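Local coordinates for protein TSC1 N-terminal domain (Chaetomium thermophilum, PDB 7A0M) that probably binds lysosomal phosphoinositides as the N-terminal domain of TSC1, helping to bring the TSC complex to lysosomes for regulation of mTORC1, at residues 186-197 against 220-231. Numbering follows the deposited sequence.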
ATOM      1  N   LYS B 186      24.092  14.772 -25.301  1.00 58.46           N
ATOM      2  CA  LYS B 186      24.446  13.501 -25.928  1.00 52.09           C
ATOM      3  C   LYS B 186      25.956  13.346 -26.043  1.00 55.80           C
ATOM      4  O   LYS B 186      26.500  12.269 -25.771  1.00 56.25           O
ATOM      5  CB  LYS B 186      23.791  13.388 -27.304  1.00 52.23           C
ATOM      6  CG  LYS B 186      24.218  12.148 -28.076  1.00 55.97           C
ATOM      7  CD  LYS B 186      23.421  11.978 -29.357  1.00 71.59           C
ATOM      8  CE  LYS B 186      24.035  10.901 -30.242  1.00 80.17           C
ATOM      9  NZ  LYS B 186      24.410   9.686 -29.465  1.00 81.10           N
ATOM     10  N   GLY B 187      26.651  14.411 -26.447  1.00 51.49           N
ATOM     11  CA  GLY B 187      28.102  14.349 -26.520  1.00 48.41           C
ATOM     12  C   GLY B 187      28.747  14.123 -25.166  1.00 60.36           C
ATOM     13  O   GLY B 187      29.772  13.442 -25.063  1.00 67.19           O
ATOM     14  N   PHE B 188      28.165  14.698 -24.110  1.00 63.73           N
ATOM     15  CA  PHE B 188      28.696  14.480 -22.767  1.00 66.74           C
ATOM     16  C   PHE B 188      28.641  13.007 -22.381  1.00 68.80           C
ATOM     17  O   PHE B 188      29.580  12.478 -21.777  1.00 87.73           O
ATOM     18  CB  PHE B 188      27.928  15.321 -21.748  1.00 55.20           C
ATOM     19  CG  PHE B 188      28.408  15.142 -20.335  1.00 51.64           C
ATOM     20  CD1 PHE B 188      29.500  15.852 -19.864  1.00 56.51           C
ATOM     21  CD2 PHE B 188      27.777  14.252 -19.483  1.00 52.56           C
ATOM     22  CE1 PHE B 188      29.947  15.684 -18.565  1.00 61.19           C
ATOM     23  CE2 PHE B 188      28.221  14.076 -18.187  1.00 55.23           C
ATOM     24  CZ  PHE B 188      29.305  14.793 -17.726  1.00 61.63           C
HETATM   25  N   MSE B 189      27.548  12.331 -22.720  1.00 58.52           N
HETATM   26  CA  MSE B 189      27.340  10.956 -22.289  1.00 67.73           C
HETATM   27  C   MSE B 189      28.027   9.954 -23.216  1.00 62.54           C
HETATM   28  O   MSE B 189      28.366   8.847 -22.796  1.00 65.01           O
HETATM   29  CB  MSE B 189      25.842  10.665 -22.183  1.00 65.00           C
HETATM   30  CG  MSE B 189      25.170  11.465 -21.072  1.00 70.15           C
HETATM   31 SE   MSE B 189      23.249  11.191 -20.909  1.00 81.51          SE
HETATM   32  CE  MSE B 189      22.662  12.112 -22.523  1.00 86.15           C
ATOM     33  N   ASN B 190      28.233  10.342 -24.476  1.00 52.75           N
ATOM     34  CA  ASN B 190      29.074   9.541 -25.360  1.00 49.02           C
ATOM     35  C   ASN B 190      30.518   9.539 -24.875  1.00 69.10           C
ATOM     36  O   ASN B 190      31.168   8.488 -24.825  1.00 78.95           O
ATOM     37  CB  ASN B 190      28.995  10.065 -26.794  1.00 52.30           C
ATOM     38  CG  ASN B 190      27.962   9.337 -27.629  1.00 61.51           C
ATOM     39  OD1 ASN B 190      27.127   9.958 -28.286  1.00 55.29           O
ATOM     40  ND2 ASN B 190      28.012   8.010 -27.604  1.00 63.61           N
ATOM     41  N   ALA B 191      31.038  10.715 -24.517  1.00 64.15           N
ATOM     42  CA  ALA B 191      32.406  10.807 -24.021  1.00 57.75           C
ATOM     43  C   ALA B 191      32.558  10.114 -22.671  1.00 56.82           C
ATOM     44  O   ALA B 191      33.605   9.521 -22.388  1.00 63.30           O
ATOM     45  CB  ALA B 191      32.828  12.273 -23.927  1.00 47.54           C
ATOM     46  N   LEU B 192      31.528  10.184 -21.823  1.00 57.17           N
ATOM     47  CA  LEU B 192      31.606   9.542 -20.515  1.00 59.79           C
ATOM     48  C   LEU B 192      31.582   8.023 -20.630  1.00 55.57           C
ATOM     49  O   LEU B 192      32.146   7.329 -19.777  1.00 65.11           O
ATOM     50  CB  LEU B 192      30.463  10.026 -19.622  1.00 56.56           C
ATOM     51  CG  LEU B 192      30.496   9.561 -18.164  1.00 55.28           C
ATOM     52  CD1 LEU B 192      31.712  10.131 -17.448  1.00 59.61           C
ATOM     53  CD2 LEU B 192      29.214   9.941 -17.442  1.00 53.34           C
ATOM     54  N   ASN B 193      30.936   7.493 -21.673  1.00 47.87           N
ATOM     55  CA  ASN B 193      30.822   6.046 -21.828  1.00 54.91           C
ATOM     56  C   ASN B 193      32.186   5.376 -21.942  1.00 53.68           C
ATOM     57  O   ASN B 193      32.357   4.240 -21.484  1.00 53.45           O
ATOM     58  CB  ASN B 193      29.964   5.717 -23.050  1.00 58.79           C
ATOM     59  CG  ASN B 193      29.783   4.225 -23.252  1.00 61.92           C
ATOM     60  OD1 ASN B 193      29.000   3.582 -22.552  1.00 58.32           O
ATOM     61  ND2 ASN B 193      30.507   3.666 -24.214  1.00 46.05           N
ATOM     62  N   ALA B 194      33.160   6.052 -22.555  1.00 62.33           N
ATOM     63  CA  ALA B 194      34.502   5.486 -22.661  1.00 62.78           C
ATOM     64  C   ALA B 194      35.118   5.253 -21.286  1.00 61.00           C
ATOM     65  O   ALA B 194      35.796   4.243 -21.065  1.00 68.27           O
ATOM     66  CB  ALA B 194      35.394   6.399 -23.501  1.00 54.21           C
ATOM     67  N   PHE B 195      34.894   6.176 -20.349  1.00 48.45           N
ATOM     68  CA  PHE B 195      35.418   6.016 -18.999  1.00 47.25           C
ATOM     69  C   PHE B 195      34.597   5.044 -18.160  1.00 59.84           C
ATOM     70  O   PHE B 195      35.126   4.483 -17.194  1.00 60.90           O
ATOM     71  CB  PHE B 195      35.499   7.374 -18.298  1.00 51.70           C
ATOM     72  CG  PHE B 195      36.553   8.284 -18.864  1.00 58.57           C
ATOM     73  CD1 PHE B 195      36.277   9.107 -19.943  1.00 60.41           C
ATOM     74  CD2 PHE B 195      37.823   8.317 -18.311  1.00 55.92           C
ATOM     75  CE1 PHE B 195      37.251   9.942 -20.463  1.00 55.45           C
ATOM     76  CE2 PHE B 195      38.799   9.152 -18.823  1.00 53.47           C
ATOM     77  CZ  PHE B 195      38.511   9.965 -19.901  1.00 51.37           C
ATOM     78  N   VAL B 196      33.324   4.837 -18.501  1.00 58.73           N
ATOM     79  CA  VAL B 196      32.533   3.824 -17.809  1.00 55.09           C
ATOM     80  C   VAL B 196      33.022   2.427 -18.167  1.00 58.80           C
ATOM     81  O   VAL B 196      32.986   1.514 -17.331  1.00 59.94           O
ATOM     82  CB  VAL B 196      31.037   4.007 -18.130  1.00 51.14           C
ATOM     83  CG1 VAL B 196      30.203   2.929 -17.455  1.00 59.22           C
ATOM     84  CG2 VAL B 196      30.573   5.387 -17.694  1.00 49.21           C
ATOM     85  N   LEU B 197      33.503   2.236 -19.397  1.00 63.53           N
ATOM     86  CA  LEU B 197      33.980   0.924 -19.820  1.00 65.03           C
ATOM     87  C   LEU B 197      35.280   0.526 -19.135  1.00 64.13           C
ATOM     88  O   LEU B 197      35.614  -0.664 -19.117  1.00 71.39           O
ATOM     89  CB  LEU B 197      34.160   0.890 -21.339  1.00 58.99           C
ATOM     90  CG  LEU B 197      32.876   0.969 -22.166  1.00 49.12           C
ATOM     91  CD1 LEU B 197      33.197   1.132 -23.643  1.00 57.22           C
ATOM     92  CD2 LEU B 197      32.025  -0.269 -21.934  1.00 58.87           C
ATOM     93  N   LEU B 220      17.788  14.634 -21.525  1.00 61.47           N
ATOM     94  CA  LEU B 220      18.359  13.443 -20.904  1.00 55.13           C
ATOM     95  C   LEU B 220      17.897  12.157 -21.578  1.00 49.45           C
ATOM     96  O   LEU B 220      18.558  11.123 -21.428  1.00 59.34           O
ATOM     97  CB  LEU B 220      18.015  13.401 -19.414  1.00 54.94           C
ATOM     98  CG  LEU B 220      18.911  14.252 -18.515  1.00 55.53           C
ATOM     99  CD1 LEU B 220      18.469  14.158 -17.068  1.00 58.45           C
ATOM    100  CD2 LEU B 220      20.361  13.819 -18.660  1.00 48.05           C
ATOM    101  N   TYR B 221      16.783  12.192 -22.312  1.00 51.21           N
ATOM    102  CA  TYR B 221      16.329  11.012 -23.040  1.00 60.99           C
ATOM    103  C   TYR B 221      17.308  10.589 -24.128  1.00 66.18           C
ATOM    104  O   TYR B 221      17.241   9.449 -24.598  1.00 64.75           O
ATOM    105  CB  TYR B 221      14.952  11.271 -23.654  1.00 57.51           C
ATOM    106  CG  TYR B 221      14.901  12.483 -24.559  1.00 58.54           C
ATOM    107  CD1 TYR B 221      15.242  12.387 -25.904  1.00 59.77           C
ATOM    108  CD2 TYR B 221      14.510  13.722 -24.071  1.00 66.04           C
ATOM    109  CE1 TYR B 221      15.198  13.490 -26.732  1.00 65.20           C
ATOM    110  CE2 TYR B 221      14.461  14.831 -24.893  1.00 66.78           C
ATOM    111  CZ  TYR B 221      14.807  14.710 -26.222  1.00 71.84           C
ATOM    112  OH  TYR B 221      14.760  15.811 -27.045  1.00 90.79           O
ATOM    113  N   LEU B 222      18.216  11.481 -24.538  1.00 63.76           N
ATOM    114  CA  LEU B 222      19.212  11.139 -25.546  1.00 64.04           C
ATOM    115  C   LEU B 222      20.185  10.065 -25.076  1.00 63.60           C
ATOM    116  O   LEU B 222      20.964   9.561 -25.893  1.00 61.44           O
ATOM    117  CB  LEU B 222      19.988  12.392 -25.960  1.00 57.37           C
ATOM    118  CG  LEU B 222      19.212  13.467 -26.723  1.00 51.92           C
ATOM    119  CD1 LEU B 222      20.110  14.650 -27.050  1.00 58.31           C
ATOM    120  CD2 LEU B 222      18.599  12.890 -27.990  1.00 53.78           C
ATOM    121  N   ILE B 223      20.166   9.708 -23.789  1.00 67.08           N
ATOM    122  CA  ILE B 223      21.015   8.634 -23.290  1.00 66.49           C
ATOM    123  C   ILE B 223      20.635   7.287 -23.892  1.00 66.22           C
ATOM    124  O   ILE B 223      21.443   6.353 -23.879  1.00 71.61           O
ATOM    125  CB  ILE B 223      20.963   8.587 -21.748  1.00 55.92           C
ATOM    126  CG1 ILE B 223      22.135   7.769 -21.199  1.00 41.96           C
ATOM    127  CG2 ILE B 223      19.640   8.012 -21.274  1.00 38.80           C
ATOM    128  CD1 ILE B 223      22.164   7.677 -19.695  1.00 40.24           C
ATOM    129  N   LEU B 224      19.418   7.156 -24.418  1.00 62.72           N
ATOM    130  CA  LEU B 224      19.038   5.904 -25.058  1.00 56.00           C
ATOM    131  C   LEU B 224      19.648   5.777 -26.447  1.00 59.54           C
ATOM    132  O   LEU B 224      19.898   4.658 -26.912  1.00 63.40           O
ATOM    133  CB  LEU B 224      17.517   5.790 -25.131  1.00 50.22           C
ATOM    134  CG  LEU B 224      16.823   5.743 -23.771  1.00 52.25           C
ATOM    135  CD1 LEU B 224      15.344   5.483 -23.945  1.00 54.86           C
ATOM    136  CD2 LEU B 224      17.457   4.682 -22.886  1.00 52.67           C
ATOM    137  N   GLN B 225      19.896   6.905 -27.115  1.00 49.57           N
ATOM    138  CA  GLN B 225      20.600   6.931 -28.391  1.00 64.40           C
ATOM    139  C   GLN B 225      22.114   6.976 -28.219  1.00 62.35           C
ATOM    140  O   GLN B 225      22.826   7.456 -29.110  1.00 64.95           O
ATOM    141  CB  GLN B 225      20.109   8.112 -29.230  1.00 68.42           C
ATOM    142  CG  GLN B 225      18.647   7.988 -29.625  1.00 71.29           C
ATOM    143  CD  GLN B 225      18.111   9.218 -30.322  1.00 83.24           C
ATOM    144  OE1 GLN B 225      18.864   9.992 -30.912  1.00 94.45           O
ATOM    145  NE2 GLN B 225      16.798   9.405 -30.258  1.00 89.55           N
ATOM    146  N   THR B 226      22.618   6.486 -27.090  1.00 56.26           N
ATOM    147  CA  THR B 226      24.034   6.437 -26.764  1.00 64.83           C
ATOM    148  C   THR B 226      24.275   5.161 -25.970  1.00 65.47           C
ATOM    149  O   THR B 226      23.365   4.671 -25.288  1.00 75.10           O
ATOM    150  CB  THR B 226      24.489   7.669 -25.956  1.00 68.39           C
ATOM    151  OG1 THR B 226      25.891   7.880 -26.150  1.00 90.19           O
ATOM    152  CG2 THR B 226      24.249   7.483 -24.469  1.00 50.30           C
ATOM    153  N   PRO B 227      25.475   4.577 -26.066  1.00 44.51           N
ATOM    154  CA  PRO B 227      25.733   3.297 -25.383  1.00 47.54           C
ATOM    155  C   PRO B 227      25.822   3.384 -23.866  1.00 59.97           C
ATOM    156  O   PRO B 227      26.011   2.345 -23.222  1.00 59.44           O
ATOM    157  CB  PRO B 227      27.077   2.850 -25.981  1.00 58.43           C
ATOM    158  CG  PRO B 227      27.717   4.107 -26.460  1.00 61.13           C
ATOM    159  CD  PRO B 227      26.596   4.975 -26.934  1.00 48.09           C
ATOM    160  N   LEU B 228      25.694   4.571 -23.269  1.00 58.26           N
ATOM    161  CA  LEU B 228      25.895   4.696 -21.827  1.00 49.56           C
ATOM    162  C   LEU B 228      24.827   3.945 -21.038  1.00 53.02           C
ATOM    163  O   LEU B 228      25.140   3.293 -20.035  1.00 49.84           O
ATOM    164  CB  LEU B 228      25.926   6.169 -21.421  1.00 42.75           C
ATOM    165  CG  LEU B 228      26.164   6.422 -19.931  1.00 48.30           C
ATOM    166  CD1 LEU B 228      27.444   5.741 -19.477  1.00 38.71           C
ATOM    167  CD2 LEU B 228      26.221   7.913 -19.635  1.00 49.69           C
ATOM    168  N   PHE B 229      23.565   4.032 -21.466  1.00 43.49           N
ATOM    169  CA  PHE B 229      22.477   3.405 -20.717  1.00 54.42           C
ATOM    170  C   PHE B 229      22.674   1.898 -20.602  1.00 49.90           C
ATOM    171  O   PHE B 229      22.527   1.323 -19.516  1.00 46.15           O
ATOM    172  CB  PHE B 229      21.135   3.723 -21.375  1.00 57.51           C
ATOM    173  CG  PHE B 229      19.947   3.298 -20.561  1.00 53.66           C
ATOM    174  CD1 PHE B 229      19.588   3.994 -19.418  1.00 40.84           C
ATOM    175  CD2 PHE B 229      19.192   2.199 -20.935  1.00 54.00           C
ATOM    176  CE1 PHE B 229      18.494   3.602 -18.665  1.00 49.30           C
ATOM    177  CE2 PHE B 229      18.099   1.803 -20.190  1.00 46.13           C
ATOM    178  CZ  PHE B 229      17.749   2.505 -19.053  1.00 53.52           C
ATOM    179  N   GLY B 230      22.998   1.237 -21.717  1.00 53.10           N
ATOM    180  CA  GLY B 230      23.227  -0.197 -21.681  1.00 47.28           C
ATOM    181  C   GLY B 230      24.374  -0.604 -20.776  1.00 58.03           C
ATOM    182  O   GLY B 230      24.339  -1.677 -20.167  1.00 68.51           O
ATOM    183  N   ASN B 231      25.401   0.241 -20.668  1.00 59.90           N
ATOM    184  CA  ASN B 231      26.536  -0.084 -19.813  1.00 53.81           C
ATOM    185  C   ASN B 231      26.232   0.163 -18.342  1.00 43.75           C
ATOM    186  O   ASN B 231      26.840  -0.475 -17.474  1.00 39.82           O
ATOM    187  CB  ASN B 231      27.768   0.712 -20.247  1.00 53.74           C
ATOM    188  CG  ASN B 231      28.418   0.140 -21.491  1.00 56.73           C
ATOM    189  OD1 ASN B 231      28.483  -1.077 -21.667  1.00 59.76           O
ATOM    190  ND2 ASN B 231      28.901   1.016 -22.364  1.00 44.60           N
TER
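Leu228 pushes its side chain into helix 185-196 as a knob into the hole formed by Met189, Leu192, Asn193 and Val196. The branch at CG splits its tip: CD1 meets Val196 CG2 at 3.6 Å, while CD2 lies 3.8 Å from Met189 CB. Met189, a selenomethionine, runs on beyond this methyl and crosses Ile223 at about a right angle, with SE 3.6 Å from Ile223 CB; the bend at chi3 (-71°) turns CE over the backbone of the 3-10 segment 220-223. Behind this seam, Leu192 and Val196 lean on Ala205 of helix 199-214, and Ile223 reaches Leu255 of helix 242-255. The contact links helix 185-196 to the start of helix 228-238 near the middle of an elongated, all-helical chain, consistent with a helical solenoid; the 3-10 segment 220-223 and the loop after it lead into helix 228-238.

Polar groups fasten both ends. Asn231 ND2 gives a hydrogen bond of 2.6 Å to Asn193 OD1, arriving in the carbonyl plane on a lone pair; the two amides lie nearly coplanar, 16° apart. Leu197 CD2 comes up to the same Asn231 amide, and Pro227 CG packs 3.6 Å from Asn193 ND2. At the other end, Lys186 stays extended through chi3 and bends only at chi4 (45°), which carries NZ to Gln225 O, 2.8 Å away and well above the carbonyl plane. The same NZ also donates to Asn190 OD1 at 3.0 Å, tying the ammonium to its own helix as well as to the loop, while Lys186 CB rests against Leu222 CD1. With an alanine at Lys186, Gln225 O would probably lose this charged donor and the Asn190 amide would be freer to turn beside Thr226.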